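Local structure of hydrolase, alpha/beta hydrolase FOLD family (Staphylococcus aureus, 2XMZ) at residues L203-Y217 against L231-G244. The protein probably catalyses the lyase step of menaquinone biosynthesis that forms 2-succinyl-6-hydroxy-2,4-cyclohexadiene-1-carboxylate, and has an alpha/beta hydrolase fold. Sequence-based numbering, arbitrary orientation. Where two conformers were deposited one is given.
Sequences LKEIKVPTLILAGEY and LIPNSKCKLISATG
Strands 210-215 and 235-240 run parallel, their axes coming within 4.6 Å at 19°; Thr210, Ile212 and Ala214 each donate N-H to one carbonyl (Asn234, Lys236, Lys238) and accept the N-H two residues further on (Lys236, Lys238, Ile240). Before the strands, branched Ile232 packs between the segments, its CG2 3.5 Å from Thr210 OG1 and its CD1 against Ile206 CD1. A water joins the backbone N of Asn234 to the carbonyls of Ile206 and Val208. Helix 219-231 links the strands in a beta-alpha-beta crossover at the edge of the alpha/beta hydrolase sheet, covering Ile212 and Ala214, whereas helix 252-266 packs on Leu211 and Lys238. On the face of Leu211, Leu213 and Lys238, Leu213 CD2 rests 3.8 Å from Lys238 CB, aliphatic against aliphatic. At the end of strand 235-240 a type II turn runs from Ile240 to Thr243. Glu216, with CG anti to the backbone N (chi1 156°), extends OE2 to Ala242 N (3.1 Å), met from above the carboxylate plane. Ala242 CA sits over a face of the flat Tyr217 ring, a CH-pi contact 3.7 Å from its centroid. Glu216 N and Thr243 OG1 reach Ile240 O from opposite faces of its plane. Gly215, lacking a CB that would strike the Thr243 and Gly244 carbonyls, lets the segments close up beside a probable Ser91-His245-Asp218 triad.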
ATOM      1  N   LEU A 203       0.263 -10.996 -13.396  1.00 25.94           N
ATOM      2  CA  LEU A 203      -0.980 -10.209 -13.208  1.00 24.66           C
ATOM      3  C   LEU A 203      -2.227 -10.893 -13.755  1.00 25.50           C
ATOM      4  O   LEU A 203      -3.322 -10.740 -13.192  1.00 24.99           O
ATOM      5  CB  LEU A 203      -0.867  -8.815 -13.850  1.00 23.87           C
ATOM      6  CG  LEU A 203       0.129  -7.849 -13.206  1.00 24.69           C
ATOM      7  CD1 LEU A 203       0.036  -6.489 -13.896  1.00 22.89           C
ATOM      8  CD2 LEU A 203      -0.097  -7.743 -11.671  1.00 21.40           C
ATOM      9  N   LYS A 204      -2.061 -11.618 -14.864  1.00 25.83           N
ATOM     10  CA  LYS A 204      -3.148 -12.365 -15.470  1.00 27.16           C
ATOM     11  C   LYS A 204      -3.660 -13.499 -14.578  1.00 26.88           C
ATOM     12  O   LYS A 204      -4.753 -13.993 -14.787  1.00 27.43           O
ATOM     13  CB  LYS A 204      -2.775 -12.900 -16.869  1.00 28.99           C
ATOM     14  CG  LYS A 204      -1.619 -13.873 -16.909  1.00 30.53           C
ATOM     15  CD  LYS A 204      -1.313 -14.238 -18.355  1.00 34.58           C
ATOM     16  CE  LYS A 204       0.147 -14.500 -18.562  1.00 38.50           C
ATOM     17  NZ  LYS A 204       0.603 -15.677 -17.780  1.00 43.75           N
ATOM     18  N   GLU A 205      -2.883 -13.875 -13.565  1.00 25.59           N
ATOM     19  CA  GLU A 205      -3.297 -14.917 -12.647  1.00 25.62           C
ATOM     20  C   GLU A 205      -4.310 -14.393 -11.648  1.00 24.95           C
ATOM     21  O   GLU A 205      -4.993 -15.165 -11.018  1.00 25.38           O
ATOM     22  CB  GLU A 205      -2.096 -15.465 -11.882  1.00 25.19           C
ATOM     23  CG  GLU A 205      -0.923 -15.849 -12.772  1.00 26.39           C
ATOM     24  CD  GLU A 205       0.117 -16.629 -12.003  1.00 27.16           C
ATOM     25  OE1 GLU A 205       1.166 -16.958 -12.583  1.00 29.39           O
ATOM     26  OE2 GLU A 205      -0.113 -16.891 -10.804  1.00 28.20           O
ATOM     27  N   ILE A 206      -4.402 -13.080 -11.497  1.00 24.17           N
ATOM     28  CA  ILE A 206      -5.275 -12.486 -10.480  1.00 24.34           C
ATOM     29  C   ILE A 206      -6.686 -12.479 -11.043  1.00 25.05           C
ATOM     30  O   ILE A 206      -6.973 -11.692 -11.916  1.00 25.50           O
ATOM     31  CB  ILE A 206      -4.820 -11.024 -10.135  1.00 22.11           C
ATOM     32  CG1 ILE A 206      -3.414 -11.025  -9.541  1.00 23.13           C
ATOM     33  CG2 ILE A 206      -5.812 -10.338  -9.158  1.00 21.85           C
ATOM     34  CD1 ILE A 206      -2.903  -9.629  -9.296  1.00 19.00           C
ATOM     35  N   LYS A 207      -7.561 -13.351 -10.549  1.00 26.79           N
ATOM     36  CA  LYS A 207      -8.894 -13.492 -11.134  1.00 28.56           C
ATOM     37  C   LYS A 207      -9.996 -12.718 -10.405  1.00 28.64           C
ATOM     38  O   LYS A 207     -11.112 -12.638 -10.912  1.00 29.88           O
ATOM     39  CB  LYS A 207      -9.316 -14.968 -11.221  1.00 30.90           C
ATOM     40  CG  LYS A 207      -8.274 -15.941 -11.754  1.00 33.82           C
ATOM     41  CD  LYS A 207      -7.780 -15.578 -13.141  1.00 36.50           C
ATOM     42  CE  LYS A 207      -6.810 -16.649 -13.613  1.00 39.88           C
ATOM     43  NZ  LYS A 207      -6.081 -16.239 -14.839  1.00 42.07           N
ATOM     44  N   VAL A 208      -9.700 -12.180  -9.220  1.00 26.78           N
ATOM     45  CA  VAL A 208     -10.725 -11.536  -8.393  1.00 26.15           C
ATOM     46  C   VAL A 208     -11.032 -10.143  -8.941  1.00 25.54           C
ATOM     47  O   VAL A 208     -10.198  -9.553  -9.628  1.00 24.18           O
ATOM     48  CB  VAL A 208     -10.322 -11.480  -6.876  1.00 25.86           C
ATOM     49  CG1 VAL A 208     -10.216 -12.909  -6.300  1.00 26.85           C
ATOM     50  CG2 VAL A 208      -9.037 -10.692  -6.649  1.00 23.39           C
ATOM     51  N   PRO A 209     -12.245  -9.627  -8.670  1.00 26.08           N
ATOM     52  CA  PRO A 209     -12.500  -8.251  -9.067  1.00 26.03           C
ATOM     53  C   PRO A 209     -11.435  -7.321  -8.482  1.00 24.54           C
ATOM     54  O   PRO A 209     -11.128  -7.409  -7.294  1.00 23.87           O
ATOM     55  CB  PRO A 209     -13.875  -7.961  -8.469  1.00 26.55           C
ATOM     56  CG  PRO A 209     -14.561  -9.349  -8.459  1.00 28.99           C
ATOM     57  CD  PRO A 209     -13.452 -10.315  -8.166  1.00 27.36           C
ATOM     58  N   THR A 210     -10.884  -6.445  -9.319  1.00 24.91           N
ATOM     59  CA  THR A 210      -9.771  -5.566  -8.920  1.00 24.73           C
ATOM     60  C   THR A 210     -10.100  -4.123  -9.283  1.00 25.47           C
ATOM     61  O   THR A 210     -10.504  -3.833 -10.431  1.00 25.90           O
ATOM     62  CB  THR A 210      -8.451  -6.013  -9.583  1.00 24.55           C
ATOM     63  OG1 THR A 210      -8.137  -7.341  -9.149  1.00 25.17           O
ATOM     64  CG2 THR A 210      -7.274  -5.102  -9.203  1.00 21.28           C
ATOM     65  N   LEU A 211      -9.986  -3.226  -8.303  1.00 24.12           N
ATOM     66  CA  LEU A 211     -10.117  -1.798  -8.567  1.00 24.49           C
ATOM     67  C   LEU A 211      -8.718  -1.202  -8.553  1.00 23.18           C
ATOM     68  O   LEU A 211      -7.984  -1.400  -7.619  1.00 22.45           O
ATOM     69  CB  LEU A 211     -10.963  -1.102  -7.497  1.00 25.07           C
ATOM     70  CG  LEU A 211     -11.111   0.427  -7.604  1.00 25.06           C
ATOM     71  CD1 LEU A 211     -11.922   0.862  -8.870  1.00 25.59           C
ATOM     72  CD2 LEU A 211     -11.743   0.984  -6.335  1.00 24.17           C
ATOM     73  N   ILE A 212      -8.362  -0.480  -9.608  1.00 23.79           N
ATOM     74  CA  ILE A 212      -7.067   0.198  -9.682  1.00 22.92           C
ATOM     75  C   ILE A 212      -7.266   1.709  -9.700  1.00 23.43           C
ATOM     76  O   ILE A 212      -8.061   2.235 -10.493  1.00 24.98           O
ATOM     77  CB  ILE A 212      -6.257  -0.276 -10.912  1.00 23.26           C
ATOM     78  CG1 ILE A 212      -5.987  -1.785 -10.812  1.00 23.76           C
ATOM     79  CG2 ILE A 212      -4.971   0.535 -11.053  1.00 22.07           C
ATOM     80  CD1 ILE A 212      -5.765  -2.502 -12.157  1.00 24.06           C
ATOM     81  N   LEU A 213      -6.563   2.400  -8.804  1.00 22.55           N
ATOM     82  CA  LEU A 213      -6.676   3.846  -8.675  1.00 23.40           C
ATOM     83  C   LEU A 213      -5.307   4.457  -8.920  1.00 23.19           C
ATOM     84  O   LEU A 213      -4.292   3.955  -8.426  1.00 22.75           O
ATOM     85  CB  LEU A 213      -7.190   4.235  -7.285  1.00 23.71           C
ATOM     86  CG  LEU A 213      -8.487   3.569  -6.803  1.00 26.30           C
ATOM     87  CD1 LEU A 213      -8.801   3.942  -5.373  1.00 29.01           C
ATOM     88  CD2 LEU A 213      -9.663   3.918  -7.694  1.00 27.39           C
ATOM     89  N   ALA A 214      -5.285   5.535  -9.692  1.00 23.38           N
ATOM     90  CA  ALA A 214      -4.074   6.334  -9.869  1.00 23.64           C
ATOM     91  C   ALA A 214      -4.485   7.805  -9.854  1.00 24.43           C
ATOM     92  O   ALA A 214      -5.624   8.130 -10.156  1.00 25.56           O
ATOM     93  CB  ALA A 214      -3.379   5.977 -11.188  1.00 24.04           C
ATOM     94  N   GLY A 215      -3.563   8.688  -9.504  1.00 24.23           N
ATOM     95  CA  GLY A 215      -3.869  10.103  -9.464  1.00 24.96           C
ATOM     96  C   GLY A 215      -3.453  10.729 -10.768  1.00 25.82           C
ATOM     97  O   GLY A 215      -2.379  10.453 -11.262  1.00 25.70           O
ATOM     98  N   GLU A 216      -4.322  11.572 -11.312  1.00 27.28           N
ATOM     99  CA  GLU A 216      -4.144  12.196 -12.619  1.00 29.34           C
ATOM    100  C   GLU A 216      -2.826  12.972 -12.773  1.00 29.68           C
ATOM    101  O   GLU A 216      -2.202  12.910 -13.832  1.00 29.35           O
ATOM    102  CB  GLU A 216      -5.362  13.056 -12.897  1.00 30.87           C
ATOM    103  CG  GLU A 216      -5.182  14.184 -13.865  1.00 33.66           C
ATOM    104  CD  GLU A 216      -6.500  14.810 -14.192  1.00 35.62           C
ATOM    105  OE1 GLU A 216      -7.182  14.261 -15.089  1.00 37.05           O
ATOM    106  OE2 GLU A 216      -6.850  15.825 -13.545  1.00 34.86           O
ATOM    107  N   TYR A 217      -2.392  13.652 -11.702  1.00 29.63           N
ATOM    108  CA  TYR A 217      -1.103  14.361 -11.699  1.00 30.73           C
ATOM    109  C   TYR A 217       0.081  13.400 -11.646  1.00 29.67           C
ATOM    110  O   TYR A 217       1.207  13.792 -11.896  1.00 31.07           O
ATOM    111  CB  TYR A 217      -0.989  15.332 -10.519  1.00 30.96           C
ATOM    112  CG  TYR A 217      -1.996  16.453 -10.536  1.00 34.30           C
ATOM    113  CD1 TYR A 217      -2.596  16.866 -11.719  1.00 33.92           C
ATOM    114  CD2 TYR A 217      -2.338  17.111  -9.358  1.00 35.67           C
ATOM    115  CE1 TYR A 217      -3.531  17.888 -11.725  1.00 38.33           C
ATOM    116  CE2 TYR A 217      -3.257  18.142  -9.359  1.00 38.44           C
ATOM    117  CZ  TYR A 217      -3.852  18.524 -10.536  1.00 37.94           C
ATOM    118  OH  TYR A 217      -4.770  19.549 -10.514  1.00 42.54           O
ATOM    119  N   LEU A 231      -4.013  -6.152 -17.950  1.00 26.24           N
ATOM    120  CA  LEU A 231      -3.476  -7.488 -17.724  1.00 25.81           C
ATOM    121  C   LEU A 231      -4.242  -8.276 -16.664  1.00 24.82           C
ATOM    122  O   LEU A 231      -4.279  -9.498 -16.713  1.00 24.51           O
ATOM    123  CB  LEU A 231      -1.990  -7.399 -17.336  1.00 25.20           C
ATOM    124  CG  LEU A 231      -1.061  -7.036 -18.528  1.00 27.31           C
ATOM    125  CD1 LEU A 231       0.383  -6.762 -18.073  1.00 27.41           C
ATOM    126  CD2 LEU A 231      -1.100  -8.107 -19.613  1.00 28.23           C
ATOM    127  N   ILE A 232      -4.810  -7.568 -15.697  1.00 23.51           N
ATOM    128  CA  ILE A 232      -5.667  -8.190 -14.667  1.00 23.44           C
ATOM    129  C   ILE A 232      -7.055  -8.322 -15.298  1.00 24.50           C
ATOM    130  O   ILE A 232      -7.654  -7.310 -15.668  1.00 24.27           O
ATOM    131  CB  ILE A 232      -5.686  -7.344 -13.371  1.00 21.67           C
ATOM    132  CG1 ILE A 232      -4.266  -7.221 -12.810  1.00 21.57           C
ATOM    133  CG2 ILE A 232      -6.696  -7.919 -12.337  1.00 22.99           C
ATOM    134  CD1 ILE A 232      -4.160  -6.341 -11.559  1.00 20.61           C
ATOM    135  N   PRO A 233      -7.549  -9.570 -15.477  1.00 26.32           N
ATOM    136  CA  PRO A 233      -8.716  -9.762 -16.348  1.00 28.02           C
ATOM    137  C   PRO A 233     -10.032  -9.123 -15.868  1.00 28.74           C
ATOM    138  O   PRO A 233     -10.798  -8.628 -16.702  1.00 27.85           O
ATOM    139  CB  PRO A 233      -8.858 -11.291 -16.419  1.00 29.53           C
ATOM    140  CG  PRO A 233      -8.141 -11.801 -15.242  1.00 27.37           C
ATOM    141  CD  PRO A 233      -7.012 -10.858 -15.002  1.00 26.14           C
ATOM    142  N   ASN A 234     -10.303  -9.153 -14.557  1.00 28.14           N
ATOM    143  CA  ASN A 234     -11.509  -8.495 -13.997  1.00 29.52           C
ATOM    144  C   ASN A 234     -11.147  -7.232 -13.209  1.00 29.37           C
ATOM    145  O   ASN A 234     -11.275  -7.185 -11.981  1.00 29.70           O
ATOM    146  CB  ASN A 234     -12.277  -9.503 -13.143  0.50 29.73           C
ATOM    147  CG  ASN A 234     -12.525 -10.797 -13.882  0.50 29.15           C
ATOM    148  OD1 ASN A 234     -13.262 -10.826 -14.868  0.50 30.72           O
ATOM    149  ND2 ASN A 234     -11.884 -11.869 -13.433  0.50 25.49           N
ATOM    150  N   SER A 235     -10.650  -6.215 -13.922  1.00 29.30           N
ATOM    151  CA  SER A 235     -10.123  -5.000 -13.277  1.00 28.66           C
ATOM    152  C   SER A 235     -10.918  -3.777 -13.742  1.00 29.50           C
ATOM    153  O   SER A 235     -11.441  -3.772 -14.845  1.00 29.95           O
ATOM    154  CB  SER A 235      -8.648  -4.806 -13.641  1.00 27.11           C
ATOM    155  OG  SER A 235      -8.519  -4.649 -15.045  1.00 31.01           O
ATOM    156  N   LYS A 236     -11.013  -2.755 -12.893  1.00 29.29           N
ATOM    157  CA  LYS A 236     -11.504  -1.435 -13.301  1.00 31.74           C
ATOM    158  C   LYS A 236     -10.421  -0.463 -12.919  1.00 31.24           C
ATOM    159  O   LYS A 236      -9.939  -0.511 -11.780  1.00 30.32           O
ATOM    160  CB  LYS A 236     -12.771  -1.014 -12.543  1.00 32.87           C
ATOM    161  CG  LYS A 236     -13.884  -2.026 -12.476  1.00 37.18           C
ATOM    162  CD  LYS A 236     -14.861  -1.885 -13.611  1.00 40.78           C
ATOM    163  CE  LYS A 236     -16.082  -2.776 -13.360  1.00 44.42           C
ATOM    164  NZ  LYS A 236     -16.405  -3.571 -14.567  1.00 45.88           N
ATOM    165  N   CYS A 237     -10.038   0.415 -13.841  1.00 31.38           N
ATOM    166  CA  CYS A 237      -9.059   1.467 -13.537  1.00 31.64           C
ATOM    167  C   CYS A 237      -9.748   2.820 -13.450  1.00 31.92           C
ATOM    168  O   CYS A 237     -10.425   3.237 -14.385  1.00 33.33           O
ATOM    169  CB  CYS A 237      -7.926   1.505 -14.586  1.00 31.93           C
ATOM    170  SG  CYS A 237      -6.640   2.785 -14.312  1.00 36.42           S
ATOM    171  N   LYS A 238      -9.591   3.504 -12.322  1.00 31.46           N
ATOM    172  CA  LYS A 238     -10.162   4.829 -12.162  1.00 31.78           C
ATOM    173  C   LYS A 238      -9.082   5.843 -11.891  1.00 31.43           C
ATOM    174  O   LYS A 238      -8.293   5.708 -10.943  1.00 29.15           O
ATOM    175  CB  LYS A 238     -11.233   4.867 -11.060  1.00 32.48           C
ATOM    176  CG  LYS A 238     -12.372   3.892 -11.326  1.00 34.41           C
ATOM    177  CD  LYS A 238     -13.728   4.561 -11.326  1.00 41.82           C
ATOM    178  CE  LYS A 238     -14.816   3.598 -11.817  1.00 45.06           C
ATOM    179  NZ  LYS A 238     -14.902   2.372 -10.959  1.00 47.84           N
ATOM    180  N   LEU A 239      -9.059   6.845 -12.750  1.00 32.07           N
ATOM    181  CA  LEU A 239      -8.176   7.989 -12.640  1.00 33.02           C
ATOM    182  C   LEU A 239      -8.849   9.035 -11.774  1.00 33.10           C
ATOM    183  O   LEU A 239      -9.981   9.424 -12.044  1.00 34.53           O
ATOM    184  CB  LEU A 239      -7.935   8.583 -14.026  1.00 34.26           C
ATOM    185  CG  LEU A 239      -6.672   8.099 -14.719  1.00 36.06           C
ATOM    186  CD1 LEU A 239      -6.667   8.396 -16.224  1.00 36.67           C
ATOM    187  CD2 LEU A 239      -5.509   8.787 -14.029  1.00 38.50           C
ATOM    188  N   ILE A 240      -8.151   9.497 -10.747  1.00 31.70           N
ATOM    189  CA  ILE A 240      -8.729  10.470  -9.842  1.00 32.32           C
ATOM    190  C   ILE A 240      -8.197  11.857 -10.182  1.00 32.51           C
ATOM    191  O   ILE A 240      -6.997  12.121 -10.036  1.00 32.09           O
ATOM    192  CB  ILE A 240      -8.504  10.100  -8.343  1.00 31.70           C
ATOM    193  CG1 ILE A 240      -8.784   8.595  -8.089  1.00 31.36           C
ATOM    194  CG2 ILE A 240      -9.341  11.002  -7.431  1.00 33.26           C
ATOM    195  CD1 ILE A 240     -10.223   8.142  -8.354  1.00 32.38           C
ATOM    196  N   SER A 241      -9.108  12.713 -10.653  1.00 32.73           N
ATOM    197  CA  SER A 241      -8.817  14.093 -11.045  1.00 33.39           C
ATOM    198  C   SER A 241      -8.033  14.860 -10.000  1.00 33.12           C
ATOM    199  O   SER A 241      -8.295  14.741  -8.817  1.00 32.18           O
ATOM    200  CB  SER A 241     -10.126  14.853 -11.269  1.00 34.81           C
ATOM    201  OG  SER A 241     -10.876  14.261 -12.308  1.00 36.15           O
ATOM    202  N   ALA A 242      -7.095  15.676 -10.461  1.00 33.55           N
ATOM    203  CA  ALA A 242      -6.457  16.697  -9.625  1.00 33.66           C
ATOM    204  C   ALA A 242      -5.779  16.169  -8.362  1.00 32.52           C
ATOM    205  O   ALA A 242      -5.649  16.901  -7.385  1.00 32.99           O
ATOM    206  CB  ALA A 242      -7.466  17.836  -9.291  1.00 36.01           C
ATOM    207  N   THR A 243      -5.352  14.902  -8.381  1.00 30.50           N
ATOM    208  CA  THR A 243      -4.577  14.333  -7.278  1.00 29.87           C
ATOM    209  C   THR A 243      -3.271  13.732  -7.766  1.00 28.26           C
ATOM    210  O   THR A 243      -3.166  13.325  -8.913  1.00 27.54           O
ATOM    211  CB  THR A 243      -5.340  13.224  -6.480  1.00 28.85           C
ATOM    212  OG1 THR A 243      -5.789  12.204  -7.379  1.00 29.92           O
ATOM    213  CG2 THR A 243      -6.524  13.806  -5.728  1.00 31.16           C
ATOM    214  N   GLY A 244      -2.293  13.664  -6.867  1.00 27.53           N
ATOM    215  CA  GLY A 244      -1.044  12.968  -7.138  1.00 26.67           C
ATOM    216  C   GLY A 244      -1.035  11.553  -6.602  1.00 25.41           C
ATOM    217  O   GLY A 244      -2.031  10.811  -6.700  1.00 25.66           O
TER
HETATM  218  O   HOH W   1      -9.167 -10.088 -12.120  1.00 16.95           O